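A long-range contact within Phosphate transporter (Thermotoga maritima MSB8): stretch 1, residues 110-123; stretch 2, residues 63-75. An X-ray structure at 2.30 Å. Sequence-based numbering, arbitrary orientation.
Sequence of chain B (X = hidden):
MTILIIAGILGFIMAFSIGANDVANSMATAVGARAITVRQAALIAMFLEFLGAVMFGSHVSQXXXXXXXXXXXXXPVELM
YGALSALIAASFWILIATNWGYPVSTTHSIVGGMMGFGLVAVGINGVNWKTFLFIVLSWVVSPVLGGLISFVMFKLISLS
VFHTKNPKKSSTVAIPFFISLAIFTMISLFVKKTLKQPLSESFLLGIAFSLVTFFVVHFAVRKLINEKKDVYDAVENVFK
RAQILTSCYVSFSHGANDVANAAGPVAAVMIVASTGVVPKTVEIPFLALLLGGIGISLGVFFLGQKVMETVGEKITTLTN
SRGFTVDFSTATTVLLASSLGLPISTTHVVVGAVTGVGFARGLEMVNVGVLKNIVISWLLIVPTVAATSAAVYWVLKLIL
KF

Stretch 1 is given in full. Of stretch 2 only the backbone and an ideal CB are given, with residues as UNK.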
# COMPACT_ATOMS: atom_id res chain seq x y z
N ILE B 110 -4.75 -22.52 -18.13
CA ILE B 110 -6.17 -22.37 -17.81
C ILE B 110 -6.97 -22.02 -19.06
O ILE B 110 -8.13 -22.45 -19.21
CB ILE B 110 -6.40 -21.37 -16.65
CG1 ILE B 110 -7.85 -21.45 -16.15
CG2 ILE B 110 -6.12 -19.94 -17.05
CD1 ILE B 110 -8.17 -22.75 -15.41
N VAL B 111 -6.38 -21.26 -20.00
CA VAL B 111 -7.09 -20.95 -21.24
C VAL B 111 -7.31 -22.22 -22.06
O VAL B 111 -8.40 -22.44 -22.61
CB VAL B 111 -6.34 -19.87 -22.04
CG1 VAL B 111 -6.90 -19.75 -23.48
CG2 VAL B 111 -6.41 -18.53 -21.32
N GLY B 112 -6.30 -23.09 -22.11
CA GLY B 112 -6.49 -24.39 -22.72
C GLY B 112 -7.60 -25.19 -22.05
O GLY B 112 -8.42 -25.81 -22.73
N GLY B 113 -7.63 -25.18 -20.72
CA GLY B 113 -8.71 -25.86 -20.02
C GLY B 113 -10.08 -25.38 -20.47
O GLY B 113 -10.98 -26.18 -20.76
N MET B 114 -10.26 -24.06 -20.53
CA MET B 114 -11.56 -23.48 -20.87
C MET B 114 -11.91 -23.78 -22.33
O MET B 114 -13.06 -24.09 -22.65
CB MET B 114 -11.55 -21.97 -20.61
CG MET B 114 -11.35 -21.56 -19.13
SD MET B 114 -12.82 -21.97 -18.17
CE MET B 114 -13.90 -20.68 -18.79
N MET B 115 -10.93 -23.66 -23.22
CA MET B 115 -11.14 -24.00 -24.62
C MET B 115 -11.58 -25.45 -24.78
O MET B 115 -12.51 -25.75 -25.54
CB MET B 115 -9.85 -23.73 -25.39
CG MET B 115 -10.03 -23.22 -26.79
SD MET B 115 -8.50 -23.48 -27.72
CE MET B 115 -8.14 -25.18 -27.26
N GLY B 116 -10.91 -26.36 -24.07
CA GLY B 116 -11.27 -27.76 -24.15
C GLY B 116 -12.70 -28.01 -23.73
O GLY B 116 -13.46 -28.71 -24.41
N PHE B 117 -13.10 -27.43 -22.59
CA PHE B 117 -14.49 -27.52 -22.18
C PHE B 117 -15.42 -27.00 -23.27
O PHE B 117 -16.40 -27.66 -23.64
CB PHE B 117 -14.74 -26.74 -20.88
CG PHE B 117 -16.11 -26.11 -20.83
CD1 PHE B 117 -17.24 -26.91 -20.73
CD2 PHE B 117 -16.26 -24.74 -20.95
CE1 PHE B 117 -18.50 -26.35 -20.72
CE2 PHE B 117 -17.52 -24.17 -20.94
CZ PHE B 117 -18.65 -24.98 -20.82
N GLY B 118 -15.14 -25.80 -23.80
CA GLY B 118 -16.03 -25.21 -24.79
C GLY B 118 -16.17 -26.06 -26.04
O GLY B 118 -17.26 -26.15 -26.62
N LEU B 119 -15.08 -26.70 -26.47
CA LEU B 119 -15.11 -27.54 -27.66
C LEU B 119 -15.91 -28.81 -27.43
O LEU B 119 -16.66 -29.24 -28.31
CB LEU B 119 -13.68 -27.88 -28.11
CG LEU B 119 -12.90 -26.65 -28.56
CD1 LEU B 119 -11.40 -26.93 -28.55
CD2 LEU B 119 -13.38 -26.14 -29.93
N VAL B 120 -15.76 -29.43 -26.27
CA VAL B 120 -16.51 -30.66 -26.03
C VAL B 120 -17.99 -30.37 -25.79
O VAL B 120 -18.85 -31.19 -26.11
CB VAL B 120 -15.88 -31.45 -24.88
CG1 VAL B 120 -16.90 -32.39 -24.23
CG2 VAL B 120 -14.77 -32.26 -25.42
N ALA B 121 -18.31 -29.21 -25.22
CA ALA B 121 -19.70 -28.95 -24.88
C ALA B 121 -20.49 -28.49 -26.10
O ALA B 121 -21.65 -28.88 -26.28
CB ALA B 121 -19.79 -27.91 -23.76
N VAL B 122 -19.88 -27.66 -26.94
CA VAL B 122 -20.61 -27.03 -28.04
C VAL B 122 -19.91 -27.18 -29.39
O VAL B 122 -20.57 -27.06 -30.44
CB VAL B 122 -20.86 -25.54 -27.69
CG1 VAL B 122 -21.37 -24.74 -28.88
CG2 VAL B 122 -21.85 -25.44 -26.56
N GLY B 123 -18.63 -27.50 -29.45
CA GLY B 123 -17.95 -27.59 -30.72
C GLY B 123 -17.28 -26.27 -31.08
O GLY B 123 -17.15 -25.36 -30.27
N UNK B 63 -11.94 -11.27 -18.54
CA UNK B 63 -11.63 -11.90 -19.83
C UNK B 63 -11.65 -13.42 -19.71
O UNK B 63 -12.17 -14.11 -20.59
CB UNK B 63 -10.27 -11.43 -20.34
N UNK B 64 -11.10 -13.96 -18.63
CA UNK B 64 -11.20 -15.40 -18.43
C UNK B 64 -12.66 -15.83 -18.37
O UNK B 64 -13.03 -16.91 -18.87
CB UNK B 64 -10.47 -15.82 -17.15
N UNK B 65 -13.53 -15.01 -17.77
CA UNK B 65 -14.93 -15.44 -17.64
C UNK B 65 -15.63 -15.46 -19.01
O UNK B 65 -16.35 -16.42 -19.32
CB UNK B 65 -15.68 -14.52 -16.68
N UNK B 66 -15.42 -14.45 -19.87
CA UNK B 66 -16.16 -14.50 -21.13
C UNK B 66 -15.33 -14.27 -22.39
O UNK B 66 -15.90 -13.94 -23.44
CB UNK B 66 -17.28 -13.46 -21.09
N UNK B 67 -14.02 -14.51 -22.37
CA UNK B 67 -13.21 -14.24 -23.55
C UNK B 67 -12.71 -15.48 -24.26
O UNK B 67 -12.15 -15.39 -25.36
CB UNK B 67 -12.01 -13.37 -23.16
N UNK B 68 -12.92 -16.65 -23.65
CA UNK B 68 -12.47 -17.93 -24.21
C UNK B 68 -13.65 -18.77 -24.66
O UNK B 68 -13.73 -19.19 -25.81
CB UNK B 68 -11.64 -18.71 -23.19
N UNK B 69 -14.56 -19.08 -23.74
CA UNK B 69 -15.78 -19.81 -24.05
C UNK B 69 -16.81 -18.81 -24.54
O UNK B 69 -16.88 -17.68 -24.03
CB UNK B 69 -16.29 -20.59 -22.84
N UNK B 70 -17.58 -19.19 -25.55
CA UNK B 70 -18.69 -18.37 -26.03
C UNK B 70 -19.85 -18.58 -25.06
O UNK B 70 -20.61 -19.54 -25.19
CB UNK B 70 -19.08 -18.73 -27.46
N UNK B 71 -19.97 -17.68 -24.09
CA UNK B 71 -20.84 -17.89 -22.94
C UNK B 71 -22.30 -18.02 -23.36
O UNK B 71 -23.02 -18.91 -22.88
CB UNK B 71 -20.68 -16.74 -21.94
N UNK B 72 -22.75 -17.19 -24.30
CA UNK B 72 -24.14 -17.27 -24.77
C UNK B 72 -24.49 -18.58 -25.48
O UNK B 72 -25.67 -18.79 -25.77
CB UNK B 72 -24.42 -16.10 -25.72
N UNK B 73 -23.53 -19.46 -25.77
CA UNK B 73 -23.85 -20.72 -26.45
C UNK B 73 -23.84 -21.92 -25.52
O UNK B 73 -24.16 -23.03 -25.95
CB UNK B 73 -22.86 -20.96 -27.59
N UNK B 74 -23.43 -21.72 -24.27
CA UNK B 74 -23.41 -22.78 -23.28
C UNK B 74 -24.52 -22.51 -22.28
O UNK B 74 -24.78 -21.35 -21.92
CB UNK B 74 -22.05 -22.87 -22.59
N UNK B 75 -25.21 -23.56 -21.87
CA UNK B 75 -26.13 -23.42 -20.76
C UNK B 75 -25.34 -23.08 -19.49
O UNK B 75 -24.23 -23.61 -19.29
CB UNK B 75 -26.95 -24.70 -20.57

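Position 63 lies in a helix, with nothing of stretch 1 near its ideal CB, so the contact sets no preference; it is Thr63.

At position 64, phi/psi of -59/-36 are helical and CA-to-CB points sideways. Val111 CG2 lies 6.4 Å from the ideal CB of 64, within reach of a longer apolar chain. The residue is Ile64, chi1 and chi2 both m, which brings Ile64 CD1 to 4.1 Å from Val111 CG2. Its backbone takes part too, Ile64 O lying 3.9 Å from Met114 CE.

Positions 65 and 66 point away and are open to many side chains; they are Val65 and Lys66. At 67, an ideal CB would sit 2.7 Å from Thr63 O, a clash that favours glycine, and Gly67 is found.

Position 68 points toward stretch 1. Its ideal CB is 4.2 Å from Met114 CB and 4.9 Å from Val111 CG1, and the surroundings offer carbon but no charge. Leucine, isoleucine, valine or methionine would be plausible. Ile68 packs on Val111, Met114 and Met115; the closest side-chain pairs are Ile68 CD1 to Val111 CG2 at 3.6 Å, Ile68 CD1 to Met114 CB at 4.0 Å and Ile68 CG2 to Met115 CB at 4.3 Å.

Position 69 also points toward the helix, at its closest CA approach, 5.5 Å from Gly118 CA to the CA of 69. The ideal CB is 4.2 Å from Phe117 CE2 and 4.7 Å from Met114 CE. Gly118, having no side chain, leaves room here. A compact apolar group suits the space, and Val69 (chi1 t) supplies it: Val69 CG2 packs 3.3 Å from Met114 O and 3.9 Å from Met114 CE, and Val69 CG1 lies 3.6 Å from Phe117 CE2. An ideal CB on Gly118 would lie 3.6 Å from Val69 CG2.

Positions 70, 71 and 72 have no atom of stretch 1 near their ideal CBs, leaving polar or apolar choices open; they are Glu70, Val71 and Glu72.

At 73 the CB points toward stretch 1, 4.3 Å from Val122 CG1, so a chain with an aliphatic base would fit. Lys73 does this, Lys73 CB lying 4.2 Å from Val122 CG1 while its end leads away; Lys73 O is 3.4 Å from Val122 CG2.

Position 74 faces Phe117 CZ (4.4 Å from the ideal CB) and Val122 CG2 (4.7 Å), favouring a small or medium apolar residue. Val74 sets CG1 at the ring edge, 3.5 Å from Phe117 CZ, and Val74 CG2 4.1 Å from Val122 CG2.

Position 75 points sideways into space free of stretch 1; Gln75 occupies this N-cap position.

Stretch 2, residues 63-75: TIVKGIVEVEKVQ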
# COMPACT_ATOMS: atom_id res chain seq x y z
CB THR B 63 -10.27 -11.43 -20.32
OG1 THR B 63 -10.28 -10.00 -20.39
CG2 THR B 63 -9.97 -12.01 -21.73
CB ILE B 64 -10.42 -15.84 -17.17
CG1 ILE B 64 -8.93 -15.54 -17.35
CG2 ILE B 64 -10.65 -17.32 -16.86
CD1 ILE B 64 -8.28 -16.22 -18.54
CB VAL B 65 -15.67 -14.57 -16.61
CG1 VAL B 65 -17.18 -14.78 -16.73
CG2 VAL B 65 -15.22 -14.93 -15.19
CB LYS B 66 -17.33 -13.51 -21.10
CG LYS B 66 -16.94 -12.07 -20.86
CD LYS B 66 -18.17 -11.18 -20.98
CE LYS B 66 -19.41 -11.87 -20.42
NZ LYS B 66 -20.68 -11.28 -20.95
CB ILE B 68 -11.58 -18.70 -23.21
CG1 ILE B 68 -10.64 -17.75 -22.49
CG2 ILE B 68 -10.82 -19.83 -23.93
CD1 ILE B 68 -9.96 -18.41 -21.31
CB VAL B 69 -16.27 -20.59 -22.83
CG1 VAL B 69 -17.55 -21.35 -23.13
CG2 VAL B 69 -15.20 -21.56 -22.37
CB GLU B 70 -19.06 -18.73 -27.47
CG GLU B 70 -19.85 -17.64 -28.18
CD GLU B 70 -19.08 -16.34 -28.29
OE1 GLU B 70 -18.19 -16.25 -29.16
OE2 GLU B 70 -19.37 -15.42 -27.50
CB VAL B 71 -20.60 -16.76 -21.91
CG1 VAL B 71 -21.80 -16.53 -21.02
CG2 VAL B 71 -19.32 -17.07 -21.07
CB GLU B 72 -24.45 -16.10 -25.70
CG GLU B 72 -24.40 -14.75 -25.01
CD GLU B 72 -24.22 -13.61 -25.99
OE1 GLU B 72 -23.44 -12.68 -25.69
OE2 GLU B 72 -24.85 -13.65 -27.08
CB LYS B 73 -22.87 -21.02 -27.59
CG LYS B 73 -22.44 -19.81 -28.37
CD LYS B 73 -23.14 -19.71 -29.69
CE LYS B 73 -22.66 -18.46 -30.43
NZ LYS B 73 -23.52 -18.19 -31.62
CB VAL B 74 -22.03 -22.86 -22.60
CG1 VAL B 74 -21.90 -24.15 -21.82
CG2 VAL B 74 -20.95 -22.76 -23.64
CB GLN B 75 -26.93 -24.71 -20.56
CG GLN B 75 -28.36 -24.65 -21.11
CD GLN B 75 -29.37 -25.29 -20.18
OE1 GLN B 75 -29.14 -26.38 -19.64
NE2 GLN B 75 -30.50 -24.63 -19.99
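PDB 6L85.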